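Local coordinates for ykuJ (Bacillus subtilis, PDB 2FFG), which is of unknown function, a small alpha/beta protein of the DUF1797 family seen as an assembly of two chains, at residues A[26-31]-A[36-41]; A[62-65]-A[69-72]. All coordinates share one frame; numbering follows the deposited sequence.

Contact 1. Residues A[26-31]-A[36-41]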
ATOM      1  N   GLN A  26       5.575   3.248  -7.941  1.00 37.05           N
ATOM      2  CA  GLN A  26       4.823   2.167  -8.557  1.00 34.76           C
ATOM      3  C   GLN A  26       4.348   1.115  -7.563  1.00 32.17           C
ATOM      4  O   GLN A  26       4.865   1.020  -6.457  1.00 31.92           O
ATOM      5  CB  GLN A  26       5.702   1.495  -9.604  1.00 40.07           C
ATOM      6  CG  GLN A  26       7.032   1.063  -9.030  1.00 45.81           C
ATOM      7  CD  GLN A  26       7.846   0.232  -9.988  1.00 50.80           C
ATOM      8  OE1 GLN A  26       7.407  -0.831 -10.427  1.00 53.39           O
ATOM      9  NE2 GLN A  26       9.047   0.706 -10.319  1.00 51.86           N
ATOM     10  N   ARG A  27       3.352   0.332  -7.971  1.00 27.47           N
ATOM     11  CA  ARG A  27       2.839  -0.758  -7.151  1.00 25.36           C
ATOM     12  C   ARG A  27       2.265  -1.863  -8.043  1.00 24.50           C
ATOM     13  O   ARG A  27       2.011  -1.659  -9.235  1.00 21.42           O
ATOM     14  CB  ARG A  27       1.787  -0.268  -6.149  1.00 26.47           C
ATOM     15  CG  ARG A  27       0.434   0.096  -6.722  1.00 26.62           C
ATOM     16  CD  ARG A  27      -0.388   0.827  -5.679  1.00 28.54           C
ATOM     17  NE  ARG A  27      -0.826  -0.026  -4.570  1.00 30.15           N
ATOM     18  CZ  ARG A  27      -1.263   0.432  -3.391  1.00 28.47           C
ATOM     19  NH1 ARG A  27      -1.318   1.742  -3.151  1.00 23.45           N
ATOM     20  NH2 ARG A  27      -1.657  -0.421  -2.451  1.00 28.79           N
ATOM     21  N   TYR A  28       2.087  -3.039  -7.454  1.00 25.06           N
ATOM     22  CA  TYR A  28       1.573  -4.192  -8.170  1.00 24.85           C
ATOM     23  C   TYR A  28       0.145  -4.479  -7.773  1.00 24.86           C
ATOM     24  O   TYR A  28      -0.330  -4.058  -6.726  1.00 21.72           O
ATOM     25  CB  TYR A  28       2.387  -5.444  -7.841  1.00 25.62           C
ATOM     26  CG  TYR A  28       3.801  -5.422  -8.333  1.00 29.87           C
ATOM     27  CD1 TYR A  28       4.103  -5.750  -9.651  1.00 28.80           C
ATOM     28  CD2 TYR A  28       4.848  -5.055  -7.487  1.00 31.63           C
ATOM     29  CE1 TYR A  28       5.416  -5.716 -10.125  1.00 30.10           C
ATOM     30  CE2 TYR A  28       6.177  -5.017  -7.951  1.00 31.45           C
ATOM     31  CZ  TYR A  28       6.448  -5.349  -9.271  1.00 32.26           C
ATOM     32  OH  TYR A  28       7.743  -5.315  -9.741  1.00 32.65           O
ATOM     33  N   PHE A  29      -0.538  -5.202  -8.642  1.00 25.20           N
ATOM     34  CA  PHE A  29      -1.888  -5.638  -8.375  1.00 25.54           C
ATOM     35  C   PHE A  29      -1.779  -7.100  -8.702  1.00 27.37           C
ATOM     36  O   PHE A  29      -1.463  -7.469  -9.831  1.00 30.03           O
ATOM     37  CB  PHE A  29      -2.904  -4.961  -9.290  1.00 26.06           C
ATOM     38  CG  PHE A  29      -3.166  -3.539  -8.931  1.00 26.76           C
ATOM     39  CD1 PHE A  29      -2.302  -2.533  -9.348  1.00 27.36           C
ATOM     40  CD2 PHE A  29      -4.244  -3.207  -8.119  1.00 26.02           C
ATOM     41  CE1 PHE A  29      -2.508  -1.213  -8.958  1.00 29.38           C
ATOM     42  CE2 PHE A  29      -4.462  -1.893  -7.720  1.00 26.01           C
ATOM     43  CZ  PHE A  29      -3.594  -0.893  -8.139  1.00 27.94           C
ATOM     44  N   GLU A  30      -1.991  -7.937  -7.703  1.00 29.67           N
ATOM     45  CA  GLU A  30      -1.914  -9.359  -7.919  1.00 33.49           C
ATOM     46  C   GLU A  30      -3.215 -10.044  -7.563  1.00 34.18           C
ATOM     47  O   GLU A  30      -4.029  -9.518  -6.807  1.00 35.23           O
ATOM     48  CB  GLU A  30      -0.752  -9.953  -7.123  1.00 39.89           C
ATOM     49  CG  GLU A  30      -0.674  -9.527  -5.683  1.00 42.81           C
ATOM     50  CD  GLU A  30       0.530 -10.132  -4.965  1.00 45.98           C
ATOM     51  OE1 GLU A  30       1.684  -9.847  -5.358  1.00 43.19           O
ATOM     52  OE2 GLU A  30       0.316 -10.899  -3.999  1.00 49.76           O
ATOM     53  N   VAL A  31      -3.406 -11.213  -8.154  1.00 30.73           N
ATOM     54  CA  VAL A  31      -4.582 -12.030  -7.926  1.00 33.26           C
ATOM     55  C   VAL A  31      -4.042 -13.397  -7.536  1.00 35.58           C
ATOM     56  O   VAL A  31      -3.318 -14.023  -8.305  1.00 35.95           O
ATOM     57  CB  VAL A  31      -5.439 -12.165  -9.213  1.00 34.75           C
ATOM     58  CG1 VAL A  31      -6.525 -13.208  -9.017  1.00 35.82           C
ATOM     59  CG2 VAL A  31      -6.067 -10.840  -9.557  1.00 32.22           C
ATOM     60  N   ILE A  36      -0.228  -9.561 -11.634  1.00 24.17           N
ATOM     61  CA  ILE A  36      -0.936  -9.449 -12.897  1.00 22.84           C
ATOM     62  C   ILE A  36      -0.451  -8.207 -13.627  1.00 22.59           C
ATOM     63  O   ILE A  36      -0.231  -8.242 -14.837  1.00 24.05           O
ATOM     64  CB  ILE A  36      -2.454  -9.334 -12.692  1.00 22.50           C
ATOM     65  CG1 ILE A  36      -2.969 -10.567 -11.957  1.00 23.62           C
ATOM     66  CG2 ILE A  36      -3.150  -9.185 -14.034  1.00 21.83           C
ATOM     67  CD1 ILE A  36      -2.774 -11.951 -12.641  1.00 39.50           C
ATOM     68  N   CYS A  37      -0.285  -7.118 -12.880  1.00 19.86           N
ATOM     69  CA  CYS A  37       0.181  -5.857 -13.445  1.00 19.95           C
ATOM     70  C   CYS A  37       0.742  -4.884 -12.391  1.00 21.31           C
ATOM     71  O   CYS A  37       0.552  -5.053 -11.189  1.00 20.32           O
ATOM     72  CB  CYS A  37      -0.964  -5.173 -14.211  1.00 20.53           C
ATOM     73  SG  CYS A  37      -2.351  -4.614 -13.173  1.00 21.26           S
ATOM     74  N   SER A  38       1.463  -3.873 -12.857  1.00 25.33           N
ATOM     75  CA  SER A  38       1.998  -2.860 -11.969  1.00 26.31           C
ATOM     76  C   SER A  38       1.695  -1.499 -12.592  1.00 27.63           C
ATOM     77  O   SER A  38       1.595  -1.366 -13.815  1.00 26.76           O
ATOM     78  CB  SER A  38       3.499  -3.032 -11.790  1.00 28.06           C
ATOM     79  OG  SER A  38       4.180  -2.825 -13.008  1.00 35.60           O
ATOM     80  N   VAL A  39       1.516  -0.492 -11.750  1.00 24.68           N
ATOM     81  CA  VAL A  39       1.238   0.836 -12.253  1.00 25.76           C
ATOM     82  C   VAL A  39       2.255   1.813 -11.685  1.00 25.04           C
ATOM     83  O   VAL A  39       2.584   1.769 -10.505  1.00 23.87           O
ATOM     84  CB  VAL A  39      -0.206   1.293 -11.890  1.00 34.34           C
ATOM     85  CG1 VAL A  39      -0.411   1.221 -10.388  1.00 36.37           C
ATOM     86  CG2 VAL A  39      -0.453   2.718 -12.387  1.00 34.14           C
ATOM     87  N   LYS A  40       2.766   2.678 -12.545  1.00 24.37           N
ATOM     88  CA  LYS A  40       3.737   3.674 -12.134  1.00 25.27           C
ATOM     89  C   LYS A  40       3.155   5.058 -12.411  1.00 26.35           C
ATOM     90  O   LYS A  40       2.591   5.311 -13.485  1.00 25.40           O
ATOM     91  CB  LYS A  40       5.036   3.472 -12.909  1.00 36.57           C
ATOM     92  CG  LYS A  40       6.207   4.285 -12.411  1.00 41.00           C
ATOM     93  CD  LYS A  40       7.498   3.805 -13.065  1.00 44.57           C
ATOM     94  CE  LYS A  40       8.714   4.512 -12.488  1.00 47.11           C
ATOM     95  NZ  LYS A  40       9.982   4.005 -13.080  1.00 49.19           N
ATOM     96  N   TYR A  41       3.258   5.943 -11.431  1.00 27.87           N
ATOM     97  CA  TYR A  41       2.744   7.293 -11.590  1.00 30.54           C
ATOM     98  C   TYR A  41       3.864   8.281 -11.843  1.00 33.19           C
ATOM     99  O   TYR A  41       4.780   8.401 -11.029  1.00 33.16           O
ATOM    100  CB  TYR A  41       1.971   7.734 -10.346  1.00 32.22           C
ATOM    101  CG  TYR A  41       1.425   9.136 -10.475  1.00 31.97           C
ATOM    102  CD1 TYR A  41       0.369   9.407 -11.341  1.00 31.90           C
ATOM    103  CD2 TYR A  41       1.975  10.195  -9.756  1.00 32.56           C
ATOM    104  CE1 TYR A  41      -0.137  10.697 -11.492  1.00 32.58           C
ATOM    105  CE2 TYR A  41       1.479  11.501  -9.897  1.00 34.48           C
ATOM    106  CZ  TYR A  41       0.420  11.741 -10.769  1.00 34.92           C
ATOM    107  OH  TYR A  41      -0.092  13.012 -10.911  1.00 33.76           O
TER
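With CG set opposite its own carbonyl carbon (chi1 -74°), the Phe29 ring runs along the neighbouring strand until CE1 meets Val39 CG1 at 3.5 Å, the methyl arriving at the ring edge and in its plane. Val39 helps by turning CG1 into the space between its backbone N and carbonyl carbon (chi1 56°), which also sets this methyl alongside Arg27 CG. Cys37 SG packs against Phe29 CB at 3.9 Å and lies oblique to the ring, a sulfur-aromatic contact. These side chains share the face of the sheet on which helices 3-21 and 67-79 lie: Phe29 touches Ile7 and Ile74. Arg27 leads away from this packing, and its NH2 forms a salt bridge with Glu16 of the second subunit. On the other face, Tyr28 brings CD1 to 3.5 Å from Ser38 CB, and Gln26 CB rests beside Lys40 CB.

Between the backbones, Arg27 and Val39 form a reciprocal hydrogen-bonded pair, N to O in both directions, and Phe29 N then bonds to Cys37 O at 2.8 Å. Phe29 O is gripped twice, by Ile36 N at 3.0 Å and by Cys37 N at 3.3 Å, both in its carbonyl plane. Ile36 and Cys37 thus both face Phe29, a classic beta bulge in the antiparallel hairpin of strands 25-31 and 34-42.

Contact 2. Residues A[62-65]-A[69-72]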
ATOM      1  N   TYR A  62       1.104   0.712 -21.153  1.00 22.47           N
ATOM      2  CA  TYR A  62       0.063   1.568 -21.704  1.00 21.00           C
ATOM      3  C   TYR A  62      -0.068   2.836 -20.872  1.00 20.89           C
ATOM      4  O   TYR A  62      -0.248   2.774 -19.652  1.00 21.91           O
ATOM      5  CB  TYR A  62      -1.279   0.835 -21.705  1.00 17.41           C
ATOM      6  CG  TYR A  62      -1.217  -0.515 -22.364  1.00 19.18           C
ATOM      7  CD1 TYR A  62      -0.776  -1.641 -21.662  1.00 18.13           C
ATOM      8  CD2 TYR A  62      -1.550  -0.667 -23.710  1.00 19.66           C
ATOM      9  CE1 TYR A  62      -0.669  -2.888 -22.288  1.00 18.77           C
ATOM     10  CE2 TYR A  62      -1.442  -1.903 -24.351  1.00 18.22           C
ATOM     11  CZ  TYR A  62      -1.006  -3.011 -23.636  1.00 21.19           C
ATOM     12  OH  TYR A  62      -0.913  -4.236 -24.266  1.00 24.29           O
ATOM     13  N   PRO A  63       0.037   4.008 -21.518  1.00 21.50           N
ATOM     14  CA  PRO A  63      -0.088   5.256 -20.761  1.00 21.30           C
ATOM     15  C   PRO A  63      -1.553   5.655 -20.540  1.00 20.83           C
ATOM     16  O   PRO A  63      -2.415   5.354 -21.354  1.00 22.51           O
ATOM     17  CB  PRO A  63       0.676   6.252 -21.623  1.00 21.05           C
ATOM     18  CG  PRO A  63       0.375   5.775 -23.015  1.00 20.37           C
ATOM     19  CD  PRO A  63       0.487   4.267 -22.900  1.00 19.83           C
ATOM     20  N   PHE A  64      -1.822   6.292 -19.407  1.00 21.24           N
ATOM     21  CA  PHE A  64      -3.155   6.764 -19.042  1.00 21.59           C
ATOM     22  C   PHE A  64      -2.951   8.077 -18.294  1.00 23.89           C
ATOM     23  O   PHE A  64      -2.047   8.193 -17.468  1.00 23.78           O
ATOM     24  CB  PHE A  64      -3.878   5.787 -18.103  1.00 21.29           C
ATOM     25  CG  PHE A  64      -4.280   4.493 -18.747  1.00 24.74           C
ATOM     26  CD1 PHE A  64      -3.382   3.437 -18.850  1.00 23.73           C
ATOM     27  CD2 PHE A  64      -5.566   4.329 -19.259  1.00 24.38           C
ATOM     28  CE1 PHE A  64      -3.758   2.235 -19.453  1.00 24.76           C
ATOM     29  CE2 PHE A  64      -5.949   3.135 -19.863  1.00 24.71           C
ATOM     30  CZ  PHE A  64      -5.040   2.086 -19.958  1.00 25.94           C
ATOM     31  N   ASP A  65      -3.785   9.067 -18.584  1.00 28.94           N
ATOM     32  CA  ASP A  65      -3.674  10.353 -17.913  1.00 32.85           C
ATOM     33  C   ASP A  65      -4.857  10.533 -16.983  1.00 33.72           C
ATOM     34  O   ASP A  65      -4.978  11.552 -16.313  1.00 37.74           O
ATOM     35  CB  ASP A  65      -3.635  11.499 -18.929  1.00 47.15           C
ATOM     36  CG  ASP A  65      -4.851  11.517 -19.833  1.00 52.32           C
ATOM     37  OD1 ASP A  65      -5.011  10.573 -20.635  1.00 55.88           O
ATOM     38  OD2 ASP A  65      -5.652  12.471 -19.739  1.00 56.42           O
HETATM   39  N   MSE A  69      -9.813   5.813 -15.691  1.00 31.72           N
HETATM   40  CA  MSE A  69      -9.603   4.961 -16.844  1.00 31.48           C
HETATM   41  C   MSE A  69      -8.538   3.887 -16.660  1.00 28.39           C
HETATM   42  O   MSE A  69      -8.646   2.807 -17.232  1.00 27.84           O
HETATM   43  CB  MSE A  69      -9.294   5.830 -18.047  1.00 53.52           C
HETATM   44  CG  MSE A  69     -10.495   6.663 -18.434  1.00 62.42           C
HETATM   45 SE   MSE A  69     -10.141   7.878 -19.852  1.00 76.94          SE
HETATM   46  CE  MSE A  69      -9.945   6.583 -21.283  1.00 69.49           C
ATOM     47  N   VAL A  70      -7.506   4.175 -15.877  1.00 23.20           N
ATOM     48  CA  VAL A  70      -6.479   3.180 -15.646  1.00 20.57           C
ATOM     49  C   VAL A  70      -7.048   2.167 -14.649  1.00 20.27           C
ATOM     50  O   VAL A  70      -6.794   0.974 -14.746  1.00 22.36           O
ATOM     51  CB  VAL A  70      -5.183   3.826 -15.106  1.00 26.10           C
ATOM     52  CG1 VAL A  70      -5.450   4.527 -13.777  1.00 24.27           C
ATOM     53  CG2 VAL A  70      -4.098   2.764 -14.968  1.00 24.59           C
ATOM     54  N   SER A  71      -7.856   2.651 -13.711  1.00 20.83           N
ATOM     55  CA  SER A  71      -8.487   1.793 -12.719  1.00 19.43           C
ATOM     56  C   SER A  71      -9.392   0.758 -13.378  1.00 20.39           C
ATOM     57  O   SER A  71      -9.427  -0.404 -12.977  1.00 20.24           O
ATOM     58  CB  SER A  71      -9.312   2.630 -11.746  1.00 17.23           C
ATOM     59  OG  SER A  71      -8.490   3.445 -10.919  1.00 22.21           O
ATOM     60  N   ILE A  72     -10.133   1.196 -14.388  1.00 26.62           N
ATOM     61  CA  ILE A  72     -11.054   0.337 -15.113  1.00 26.23           C
ATOM     62  C   ILE A  72     -10.299  -0.774 -15.827  1.00 26.32           C
ATOM     63  O   ILE A  72     -10.681  -1.946 -15.786  1.00 27.32           O
ATOM     64  CB  ILE A  72     -11.851   1.174 -16.132  1.00 21.38           C
ATOM     65  CG1 ILE A  72     -12.819   2.079 -15.373  1.00 21.42           C
ATOM     66  CG2 ILE A  72     -12.570   0.278 -17.128  1.00 15.50           C
ATOM     67  CD1 ILE A  72     -13.435   3.203 -16.204  1.00 39.50           C
TER
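Phe64 and Val70 carry most of this contact, which joins the end of strand 57-64 to the first turn of helix 67-79. The CH-pi part comes first: Val70 CA sits over one face of the Phe64 ring, 4.1 Å from its centroid and 20° off the ring normal, displaced toward the rim. The phenyl ring therefore lies against the helix backbone itself. A chi1 of -69°, with CG beside the backbone N of Phe64 and opposite the carbonyl carbon, directs the ring to the helix.

Apolar packing between side chains completes the grip. Val70 CB is 3.8 Å from Phe64 CG and equally close to Phe64 CB, so the branch point of the valine is pressed against the root of the ring. From there Val70 CG2 reaches Phe64 CD1 at 4.0 Å, while on the other ortho carbon Phe64 CD2 has Met69 CB at 4.2 Å. Met69, present as selenomethionine, touches with CB, not with its selenium end. With an alanine here in place of Phe64, Val70 CA and CB are likely to lose the aromatic surface they lie on, opening a gap between the strand end and the helix.

Polar atoms play a small part. Met69 O approaches Phe64 CE2 obliquely at 3.8 Å, and no hydrogen bond links the two segments. The backbone N of Met69 is hydrogen-bonded to Asn66 OD1, just before the helix. On its inner side the helix meets more of the fold, Val70 also touching Leu11 of helix 3-21 and Phe48 of strand 47-54. Between the two segments the chemistry is thus that of a dispersive, shape-dependent contact, in which an aromatic face lies on the helix backbone and no hydrogen bond fixes its direction.

Overall arrangement
Contact 1 comes first along the chain and is complete before contact 2 begins. Their centres lie 12 Å apart and their nearest atoms about 4 Å, without touching. Both reach the same four-stranded antiparallel sheet, ordered 25-31, 34-42, 47-54, 57-64: contact 1 pairs the first two strands at one border, whereas contact 2 joins the strand at the other border to helix 67-79. Strand 47-54 bridges them, since its Phe48 touches both Val39 and Val70. Leu11 of helix 3-21 likewise meets these two valines, and helix 67-79 also reaches contact 1 through Ile74. The helix-facing side of contact 1 and the Phe64-Val70 packing of contact 2 thus border the same hydrophobic layer between sheet and helices.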